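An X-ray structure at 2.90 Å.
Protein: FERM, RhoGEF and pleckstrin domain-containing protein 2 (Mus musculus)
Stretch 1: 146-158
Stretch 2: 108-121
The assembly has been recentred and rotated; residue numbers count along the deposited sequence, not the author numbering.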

ATOM      1  N   LEU A 146      14.905   8.556 -12.456  1.00 62.47           N
ATOM      2  CA  LEU A 146      15.576   7.837 -11.392  1.00 62.52           C
ATOM      3  C   LEU A 146      16.526   8.700 -10.572  1.00 63.33           C
ATOM      4  O   LEU A 146      16.377   8.804  -9.355  1.00 66.32           O
ATOM      5  CB  LEU A 146      16.308   6.604 -11.919  1.00 61.18           C
ATOM      6  CG  LEU A 146      16.925   5.995 -10.664  1.00 65.75           C
ATOM      7  CD1 LEU A 146      16.121   4.826 -10.117  1.00 57.96           C
ATOM      8  CD2 LEU A 146      18.364   5.661 -10.897  1.00 70.83           C
ATOM      9  N   ASN A 147      17.484   9.336 -11.231  1.00 64.51           N
ATOM     10  CA  ASN A 147      18.420  10.184 -10.512  1.00 62.47           C
ATOM     11  C   ASN A 147      17.785  11.240  -9.587  1.00 60.41           C
ATOM     12  O   ASN A 147      18.415  11.679  -8.639  1.00 70.92           O
ATOM     13  CB  ASN A 147      19.420  10.831 -11.478  1.00 67.56           C
ATOM     14  CG  ASN A 147      20.509   9.861 -11.938  1.00 68.35           C
ATOM     15  OD1 ASN A 147      20.639   8.760 -11.409  1.00 68.36           O
ATOM     16  ND2 ASN A 147      21.306  10.280 -12.914  1.00 75.31           N
ATOM     17  N   THR A 148      16.543  11.643  -9.819  1.00 53.62           N
ATOM     18  CA  THR A 148      15.988  12.670  -8.947  1.00 56.25           C
ATOM     19  C   THR A 148      15.547  12.085  -7.595  1.00 61.63           C
ATOM     20  O   THR A 148      15.353  12.812  -6.614  1.00 67.15           O
ATOM     21  CB  THR A 148      14.905  13.552  -9.636  1.00 57.01           C
ATOM     22  OG1 THR A 148      13.637  12.945  -9.521  1.00 60.17           O
ATOM     23  CG2 THR A 148      15.200  13.766 -11.114  1.00 66.31           C
ATOM     24  N   PHE A 149      15.428  10.761  -7.539  1.00 48.89           N
ATOM     25  CA  PHE A 149      15.209  10.080  -6.273  1.00 43.87           C
ATOM     26  C   PHE A 149      16.424  10.211  -5.390  1.00 51.17           C
ATOM     27  O   PHE A 149      16.304  10.155  -4.183  1.00 52.31           O
ATOM     28  CB  PHE A 149      14.899   8.592  -6.474  1.00 43.92           C
ATOM     29  CG  PHE A 149      13.536   8.326  -7.054  1.00 52.68           C
ATOM     30  CD1 PHE A 149      12.421   8.210  -6.227  1.00 43.28           C
ATOM     31  CD2 PHE A 149      13.361   8.211  -8.434  1.00 55.56           C
ATOM     32  CE1 PHE A 149      11.147   7.972  -6.762  1.00 45.13           C
ATOM     33  CE2 PHE A 149      12.097   7.972  -8.974  1.00 57.84           C
ATOM     34  CZ  PHE A 149      10.989   7.848  -8.133  1.00 56.61           C
ATOM     35  N   LEU A 150      17.601  10.372  -5.984  1.00 56.85           N
ATOM     36  CA  LEU A 150      18.824  10.530  -5.198  1.00 53.54           C
ATOM     37  C   LEU A 150      18.928  11.852  -4.440  1.00 57.44           C
ATOM     38  O   LEU A 150      19.727  11.977  -3.510  1.00 61.82           O
ATOM     39  CB  LEU A 150      20.035  10.359  -6.082  1.00 58.23           C
ATOM     40  CG  LEU A 150      20.274   8.909  -6.437  1.00 66.17           C
ATOM     41  CD1 LEU A 150      21.492   8.817  -7.338  1.00 77.51           C
ATOM     42  CD2 LEU A 150      20.502   8.163  -5.167  1.00 64.82           C
ATOM     43  N   LEU A 151      18.118  12.835  -4.825  1.00 57.24           N
ATOM     44  CA  LEU A 151      18.067  14.102  -4.096  1.00 53.91           C
ATOM     45  C   LEU A 151      17.134  14.026  -2.881  1.00 58.14           C
ATOM     46  O   LEU A 151      17.059  14.972  -2.111  1.00 56.22           O
ATOM     47  CB  LEU A 151      17.589  15.233  -5.007  1.00 49.87           C
ATOM     48  CG  LEU A 151      18.365  15.458  -6.295  1.00 59.08           C
ATOM     49  CD1 LEU A 151      17.549  16.266  -7.276  1.00 63.57           C
ATOM     50  CD2 LEU A 151      19.638  16.161  -5.973  1.00 54.28           C
ATOM     51  N   LYS A 152      16.402  12.922  -2.726  1.00 51.38           N
ATOM     52  CA  LYS A 152      15.397  12.842  -1.666  1.00 43.76           C
ATOM     53  C   LYS A 152      15.967  12.680  -0.252  1.00 48.29           C
ATOM     54  O   LYS A 152      15.534  13.387   0.653  1.00 48.69           O
ATOM     55  CB  LYS A 152      14.302  11.806  -1.987  1.00 32.37           C
ATOM     56  CG  LYS A 152      13.592  12.139  -3.283  1.00 44.09           C
ATOM     57  CD  LYS A 152      12.226  11.476  -3.490  1.00 33.83           C
ATOM     58  CE  LYS A 152      11.369  12.367  -4.429  1.00 54.09           C
ATOM     59  NZ  LYS A 152       9.915  11.997  -4.445  1.00 69.52           N
ATOM     60  N   PRO A 153      16.953  11.782  -0.055  1.00 53.34           N
ATOM     61  CA  PRO A 153      17.513  11.630   1.296  1.00 52.66           C
ATOM     62  C   PRO A 153      17.938  12.949   1.968  1.00 58.50           C
ATOM     63  O   PRO A 153      17.448  13.255   3.057  1.00 60.77           O
ATOM     64  CB  PRO A 153      18.729  10.727   1.059  1.00 50.36           C
ATOM     65  CG  PRO A 153      18.333   9.896  -0.095  1.00 48.67           C
ATOM     66  CD  PRO A 153      17.574  10.831  -0.999  1.00 48.60           C
ATOM     67  N   VAL A 154      18.820  13.723   1.344  1.00 52.92           N
ATOM     68  CA  VAL A 154      19.245  14.970   1.973  1.00 46.93           C
ATOM     69  C   VAL A 154      18.076  15.953   2.118  1.00 51.51           C
ATOM     70  O   VAL A 154      17.926  16.624   3.130  1.00 54.41           O
ATOM     71  CB  VAL A 154      20.453  15.600   1.258  1.00 48.49           C
ATOM     72  CG1 VAL A 154      20.796  16.932   1.874  1.00 57.09           C
ATOM     73  CG2 VAL A 154      21.645  14.686   1.374  1.00 50.28           C
ATOM     74  N   GLN A 155      17.219  16.011   1.116  1.00 53.41           N
ATOM     75  CA  GLN A 155      15.995  16.776   1.246  1.00 47.90           C
ATOM     76  C   GLN A 155      15.149  16.346   2.455  1.00 49.00           C
ATOM     77  O   GLN A 155      14.521  17.181   3.089  1.00 53.38           O
ATOM     78  CB  GLN A 155      15.196  16.689  -0.043  1.00 50.79           C
ATOM     79  CG  GLN A 155      13.877  17.416  -0.000  1.00 62.73           C
ATOM     80  CD  GLN A 155      13.109  17.300  -1.308  1.00 73.23           C
ATOM     81  OE1 GLN A 155      13.310  16.363  -2.090  1.00 78.51           O
ATOM     82  NE2 GLN A 155      12.223  18.256  -1.549  1.00 78.96           N
ATOM     83  N   ARG A 156      15.154  15.053   2.791  1.00 44.36           N
ATOM     84  CA  ARG A 156      14.378  14.556   3.938  1.00 36.20           C
ATOM     85  C   ARG A 156      14.930  15.136   5.224  1.00 48.82           C
ATOM     86  O   ARG A 156      14.175  15.464   6.138  1.00 52.65           O
ATOM     87  CB  ARG A 156      14.377  13.032   4.010  1.00 32.24           C
ATOM     88  CG  ARG A 156      13.508  12.435   5.079  1.00 31.66           C
ATOM     89  CD  ARG A 156      12.034  12.686   4.817  1.00 43.23           C
ATOM     90  NE  ARG A 156      11.192  12.161   5.901  1.00 48.31           N
ATOM     91  CZ  ARG A 156      10.001  12.650   6.244  1.00 48.42           C
ATOM     92  NH1 ARG A 156       9.493  13.688   5.602  1.00 46.35           N
ATOM     93  NH2 ARG A 156       9.318  12.106   7.235  1.00 48.42           N
ATOM     94  N   LEU A 157      16.251  15.271   5.295  1.00 47.28           N
ATOM     95  CA  LEU A 157      16.862  15.809   6.497  1.00 52.62           C
ATOM     96  C   LEU A 157      16.454  17.265   6.713  1.00 56.94           C
ATOM     97  O   LEU A 157      16.226  17.691   7.833  1.00 64.13           O
ATOM     98  CB  LEU A 157      18.377  15.662   6.451  1.00 48.96           C
ATOM     99  CG  LEU A 157      18.818  14.223   6.213  1.00 53.54           C
ATOM    100  CD1 LEU A 157      20.304  14.165   6.325  1.00 60.78           C
ATOM    101  CD2 LEU A 157      18.204  13.286   7.222  1.00 51.57           C
ATOM    102  N   VAL A 158      16.342  18.016   5.628  1.00 56.63           N
ATOM    103  CA  VAL A 158      15.923  19.402   5.700  1.00 56.59           C
ATOM    104  C   VAL A 158      14.499  19.472   6.207  1.00 56.99           C
ATOM    105  O   VAL A 158      14.174  20.278   7.073  1.00 64.52           O
ATOM    106  CB  VAL A 158      15.985  20.041   4.318  1.00 56.22           C
ATOM    107  CG1 VAL A 158      15.234  21.356   4.302  1.00 58.01           C
ATOM    108  CG2 VAL A 158      17.420  20.230   3.916  1.00 56.10           C
TER
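Stretch 2 (108-121) YFQRHDEVLTELEK

No hydrogen bond joins these two stretches, although Asn-147, His-112 and Glu-120 all lie in the contact. It is held by apolar packing, and its most distinctive element is a CH-pi contact. CD1 of Leu-157 sits 3.7 Å from the centroid of the Phe-109 ring, only 4° off the ring normal, so the methyl group lies almost exactly over one face.

Stretch 2 is mostly helical. A helix that begins earlier in the chain runs through 108-110, and a second helix spans 112-121 and continues beyond. Between them the backbone turns tightly: Arg-111 N bonds to Tyr-108 O at 2.9 Å, and His-112 N to Phe-109 O at 3.0 Å. From Val-115 onward the bonds follow the regular i to i-4 pattern, as in Leu-116 N to His-112 O at 2.9 Å. Stretch 1 has a weakly bonded helix at about 146-149, a type I beta turn from Phe-149 to Lys-152, and then a helix that runs on past Val-158.

The two stretches run in opposite directions. The CA atoms of Asn-147 and Leu-116 are 7.1 Å apart, those of Leu-150 and His-112 also 7.1 Å, and those of Val-154 and Phe-109 6.5 Å. Residue numbers therefore rise along stretch 1 as they fall along stretch 2.

Phe-109 points toward stretch 1 and has chi1 in the m well. Leu-157 covers a face of its ring, while Pro-153 meets the edge, with CB of Pro-153 3.5 Å from CE1 of Phe-109. CG2 of Val-154 adds a contact of 3.9 Å to CD1 of Phe-109. Three residues on one helix thus pack around a single aromatic side chain.

His-112 comes next. CB of Pro-153 lies 3.5 Å from CE1 of His-112, near the plane of the imidazole. Pro-153 therefore touches the edges of both rings through the same carbon. His-112 NE2 is hydrogen-bonded elsewhere in the structure.

Leu-150 points toward stretch 2. Its CD1 is 3.5 Å from CD1 of Leu-119, 3.9 Å from CG1 of Val-115 and 4.0 Å from CD1 of Leu-116. One methyl group therefore reaches three side chains of the second helix. Leu-116 leaves its backbone sideways, but its end comes nearer to stretch 1. Its CD2 lies 4.3 Å from CD2 of Leu-151, whose CA-to-CB bond points away although the side chain ends closer.

Asn-147 makes the polar end of the contact. Its CB packs 3.9 Å from CD1 of Leu-116, and its OD1 lies 3.5 Å from CD1 of Leu-119. ND2 of Asn-147 approaches OE2 of Glu-120 to 3.7 Å, but the two are not hydrogen-bonded.

Arg-111 and Glu-114 do not touch stretch 1. They form a salt bridge within stretch 2, NH2 of Arg-111 to OE2 of Glu-114 at 3.4 Å, with a weak hydrogen bond. The contact buries 563 Å², both sides summed.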

ATOM      1  N   TYR A 108      27.285   8.891   4.750  1.00 60.73           N
ATOM      2  CA  TYR A 108      26.668   8.374   3.561  1.00 63.45           C
ATOM      3  C   TYR A 108      26.028   9.505   2.783  1.00 67.63           C
ATOM      4  O   TYR A 108      26.207   9.606   1.569  1.00 74.72           O
ATOM      5  CB  TYR A 108      25.631   7.323   3.930  1.00 59.23           C
ATOM      6  CG  TYR A 108      26.192   6.210   4.762  1.00 53.07           C
ATOM      7  CD1 TYR A 108      27.144   5.370   4.243  1.00 60.59           C
ATOM      8  CD2 TYR A 108      25.749   5.976   6.052  1.00 54.54           C
ATOM      9  CE1 TYR A 108      27.667   4.340   4.983  1.00 64.15           C
ATOM     10  CE2 TYR A 108      26.268   4.936   6.806  1.00 53.71           C
ATOM     11  CZ  TYR A 108      27.236   4.128   6.257  1.00 57.07           C
ATOM     12  OH  TYR A 108      27.786   3.082   6.948  1.00 61.36           O
ATOM     13  N   PHE A 109      25.276  10.348   3.483  1.00 57.65           N
ATOM     14  CA  PHE A 109      24.590  11.454   2.831  1.00 59.28           C
ATOM     15  C   PHE A 109      25.628  12.313   2.121  1.00 57.50           C
ATOM     16  O   PHE A 109      25.431  12.769   1.001  1.00 59.13           O
ATOM     17  CB  PHE A 109      23.816  12.287   3.854  1.00 58.19           C
ATOM     18  CG  PHE A 109      22.615  11.589   4.410  1.00 54.89           C
ATOM     19  CD1 PHE A 109      21.428  11.551   3.697  1.00 55.12           C
ATOM     20  CD2 PHE A 109      22.663  10.973   5.647  1.00 54.02           C
ATOM     21  CE1 PHE A 109      20.307  10.897   4.204  1.00 51.16           C
ATOM     22  CE2 PHE A 109      21.546  10.319   6.156  1.00 50.77           C
ATOM     23  CZ  PHE A 109      20.371  10.277   5.426  1.00 47.74           C
ATOM     24  N   GLN A 110      26.759  12.488   2.777  1.00 59.69           N
ATOM     25  CA  GLN A 110      27.842  13.295   2.250  1.00 64.23           C
ATOM     26  C   GLN A 110      28.360  12.800   0.899  1.00 59.85           C
ATOM     27  O   GLN A 110      28.941  13.567   0.151  1.00 73.94           O
ATOM     28  CB  GLN A 110      28.987  13.319   3.255  1.00 72.53           C
ATOM     29  CG  GLN A 110      29.864  14.498   3.131  1.00 84.71           C
ATOM     30  CD  GLN A 110      29.479  15.564   4.105  1.00100.37           C
ATOM     31  OE1 GLN A 110      29.698  15.409   5.307  1.00103.57           O
ATOM     32  NE2 GLN A 110      28.897  16.664   3.605  1.00108.29           N
ATOM     33  N   ARG A 111      28.159  11.527   0.580  1.00 58.93           N
ATOM     34  CA  ARG A 111      28.673  10.994  -0.685  1.00 61.76           C
ATOM     35  C   ARG A 111      27.652  11.049  -1.824  1.00 59.44           C
ATOM     36  O   ARG A 111      27.973  10.716  -2.962  1.00 65.24           O
ATOM     37  CB  ARG A 111      29.273   9.583  -0.517  1.00 52.74           C
ATOM     38  CG  ARG A 111      30.616   9.592   0.188  1.00 60.95           C
ATOM     39  CD  ARG A 111      31.120   8.202   0.529  1.00 84.94           C
ATOM     40  NE  ARG A 111      32.357   8.244   1.319  1.00113.45           N
ATOM     41  CZ  ARG A 111      33.565   8.543   0.822  1.00122.15           C
ATOM     42  NH1 ARG A 111      34.647   8.549   1.612  1.00114.15           N
ATOM     43  NH2 ARG A 111      33.698   8.836  -0.472  1.00123.03           N
ATOM     44  N   HIS A 112      26.441  11.507  -1.532  1.00 55.66           N
ATOM     45  CA  HIS A 112      25.374  11.472  -2.529  1.00 53.01           C
ATOM     46  C   HIS A 112      25.620  12.311  -3.760  1.00 59.24           C
ATOM     47  O   HIS A 112      25.321  11.873  -4.855  1.00 67.57           O
ATOM     48  CB  HIS A 112      24.014  11.811  -1.923  1.00 48.74           C
ATOM     49  CG  HIS A 112      23.469  10.734  -1.037  1.00 47.73           C
ATOM     50  ND1 HIS A 112      22.243  10.826  -0.420  1.00 54.59           N
ATOM     51  CD2 HIS A 112      23.998   9.549  -0.652  1.00 47.90           C
ATOM     52  CE1 HIS A 112      22.035   9.736   0.297  1.00 53.53           C
ATOM     53  NE2 HIS A 112      23.080   8.941   0.165  1.00 50.78           N
ATOM     54  N   ASP A 113      26.167  13.505  -3.600  1.00 65.03           N
ATOM     55  CA  ASP A 113      26.441  14.340  -4.765  1.00 68.80           C
ATOM     56  C   ASP A 113      27.517  13.693  -5.633  1.00 71.48           C
ATOM     57  O   ASP A 113      27.540  13.846  -6.863  1.00 70.93           O
ATOM     58  CB  ASP A 113      26.877  15.730  -4.328  1.00 76.24           C
ATOM     59  CG  ASP A 113      28.111  15.697  -3.455  1.00 90.86           C
ATOM     60  OD1 ASP A 113      27.993  15.279  -2.280  1.00100.88           O
ATOM     61  OD2 ASP A 113      29.194  16.087  -3.944  1.00 93.28           O
ATOM     62  N   GLU A 114      28.406  12.958  -4.980  1.00 65.52           N
ATOM     63  CA  GLU A 114      29.433  12.204  -5.675  1.00 62.38           C
ATOM     64  C   GLU A 114      28.807  11.004  -6.406  1.00 61.92           C
ATOM     65  O   GLU A 114      29.107  10.761  -7.572  1.00 59.44           O
ATOM     66  CB  GLU A 114      30.502  11.783  -4.675  1.00 63.41           C
ATOM     67  CG  GLU A 114      31.467  10.731  -5.150  1.00 85.09           C
ATOM     68  CD  GLU A 114      32.353  10.204  -4.015  1.00104.04           C
ATOM     69  OE1 GLU A 114      33.140   9.261  -4.273  1.00107.87           O
ATOM     70  OE2 GLU A 114      32.261  10.735  -2.874  1.00106.38           O
ATOM     71  N   VAL A 115      27.922  10.275  -5.726  1.00 58.74           N
ATOM     72  CA  VAL A 115      27.192   9.164  -6.332  1.00 56.76           C
ATOM     73  C   VAL A 115      26.478   9.639  -7.588  1.00 59.58           C
ATOM     74  O   VAL A 115      26.465   8.992  -8.632  1.00 66.92           O
ATOM     75  CB  VAL A 115      26.125   8.606  -5.360  1.00 55.74           C
ATOM     76  CG1 VAL A 115      25.071   7.775  -6.118  1.00 46.01           C
ATOM     77  CG2 VAL A 115      26.782   7.786  -4.253  1.00 57.39           C
ATOM     78  N   LEU A 116      25.889  10.807  -7.472  1.00 60.75           N
ATOM     79  CA  LEU A 116      25.162  11.383  -8.569  1.00 58.28           C
ATOM     80  C   LEU A 116      26.065  11.729  -9.762  1.00 67.49           C
ATOM     81  O   LEU A 116      25.763  11.313 -10.879  1.00 73.85           O
ATOM     82  CB  LEU A 116      24.423  12.603  -8.072  1.00 50.95           C
ATOM     83  CG  LEU A 116      23.435  13.187  -9.047  1.00 63.30           C
ATOM     84  CD1 LEU A 116      22.464  12.110  -9.473  1.00 61.57           C
ATOM     85  CD2 LEU A 116      22.731  14.303  -8.315  1.00 74.62           C
ATOM     86  N   THR A 117      27.161  12.468  -9.548  1.00 55.20           N
ATOM     87  CA  THR A 117      27.992  12.850 -10.686  1.00 68.93           C
ATOM     88  C   THR A 117      28.534  11.602 -11.388  1.00 74.94           C
ATOM     89  O   THR A 117      28.662  11.562 -12.614  1.00 78.51           O
ATOM     90  CB  THR A 117      29.199  13.773 -10.323  1.00 71.98           C
ATOM     91  OG1 THR A 117      30.119  13.056  -9.512  1.00 85.21           O
ATOM     92  CG2 THR A 117      28.776  15.003  -9.587  1.00 58.21           C
ATOM     93  N   GLU A 118      28.834  10.581 -10.599  1.00 70.48           N
ATOM     94  CA  GLU A 118      29.448   9.379 -11.119  1.00 71.53           C
ATOM     95  C   GLU A 118      28.494   8.582 -11.978  1.00 73.26           C
ATOM     96  O   GLU A 118      28.908   7.976 -12.970  1.00 76.13           O
ATOM     97  CB  GLU A 118      29.956   8.522  -9.972  1.00 74.47           C
ATOM     98  CG  GLU A 118      31.244   9.038  -9.411  1.00 80.66           C
ATOM     99  CD  GLU A 118      32.286   9.201 -10.489  1.00 89.18           C
ATOM    100  OE1 GLU A 118      33.023  10.217 -10.462  1.00 92.68           O
ATOM    101  OE2 GLU A 118      32.356   8.311 -11.367  1.00 93.05           O
ATOM    102  N   LEU A 119      27.224   8.570 -11.582  1.00 60.92           N
ATOM    103  CA  LEU A 119      26.188   7.959 -12.398  1.00 57.49           C
ATOM    104  C   LEU A 119      26.072   8.629 -13.757  1.00 67.31           C
ATOM    105  O   LEU A 119      26.078   7.953 -14.786  1.00 72.04           O
ATOM    106  CB  LEU A 119      24.840   8.002 -11.690  1.00 53.46           C
ATOM    107  CG  LEU A 119      24.702   7.039 -10.516  1.00 59.58           C
ATOM    108  CD1 LEU A 119      23.345   7.177  -9.841  1.00 62.39           C
ATOM    109  CD2 LEU A 119      24.923   5.625 -10.972  1.00 50.76           C
ATOM    110  N   GLU A 120      25.956   9.956 -13.764  1.00 72.37           N
ATOM    111  CA  GLU A 120      25.752  10.682 -15.010  1.00 74.89           C
ATOM    112  C   GLU A 120      26.920  10.398 -15.921  1.00 75.66           C
ATOM    113  O   GLU A 120      26.740  10.060 -17.087  1.00 76.93           O
ATOM    114  CB  GLU A 120      25.595  12.177 -14.761  1.00 78.54           C
ATOM    115  CG  GLU A 120      24.657  12.472 -13.611  1.00 94.05           C
ATOM    116  CD  GLU A 120      23.867  13.755 -13.789  1.00110.22           C
ATOM    117  OE1 GLU A 120      24.479  14.788 -14.148  1.00118.34           O
ATOM    118  OE2 GLU A 120      22.628  13.722 -13.570  1.00111.34           O
ATOM    119  N   LYS A 121      28.114  10.505 -15.359  1.00 75.31           N
ATOM    120  CA  LYS A 121      29.345  10.216 -16.073  1.00 77.16           C
ATOM    121  C   LYS A 121      29.239   8.838 -16.726  1.00 78.79           C
ATOM    122  O   LYS A 121      29.435   8.701 -17.929  1.00 86.34           O
ATOM    123  CB  LYS A 121      30.517  10.276 -15.094  1.00 65.81           C
ATOM    124  CG  LYS A 121      31.895  10.420 -15.679  1.00 69.80           C
ATOM    125  CD  LYS A 121      32.922  10.549 -14.552  1.00 99.27           C
ATOM    126  CE  LYS A 121      34.367  10.400 -15.036  1.00106.58           C
ATOM    127  NZ  LYS A 121      35.274  10.166 -13.870  1.00108.98           N
TER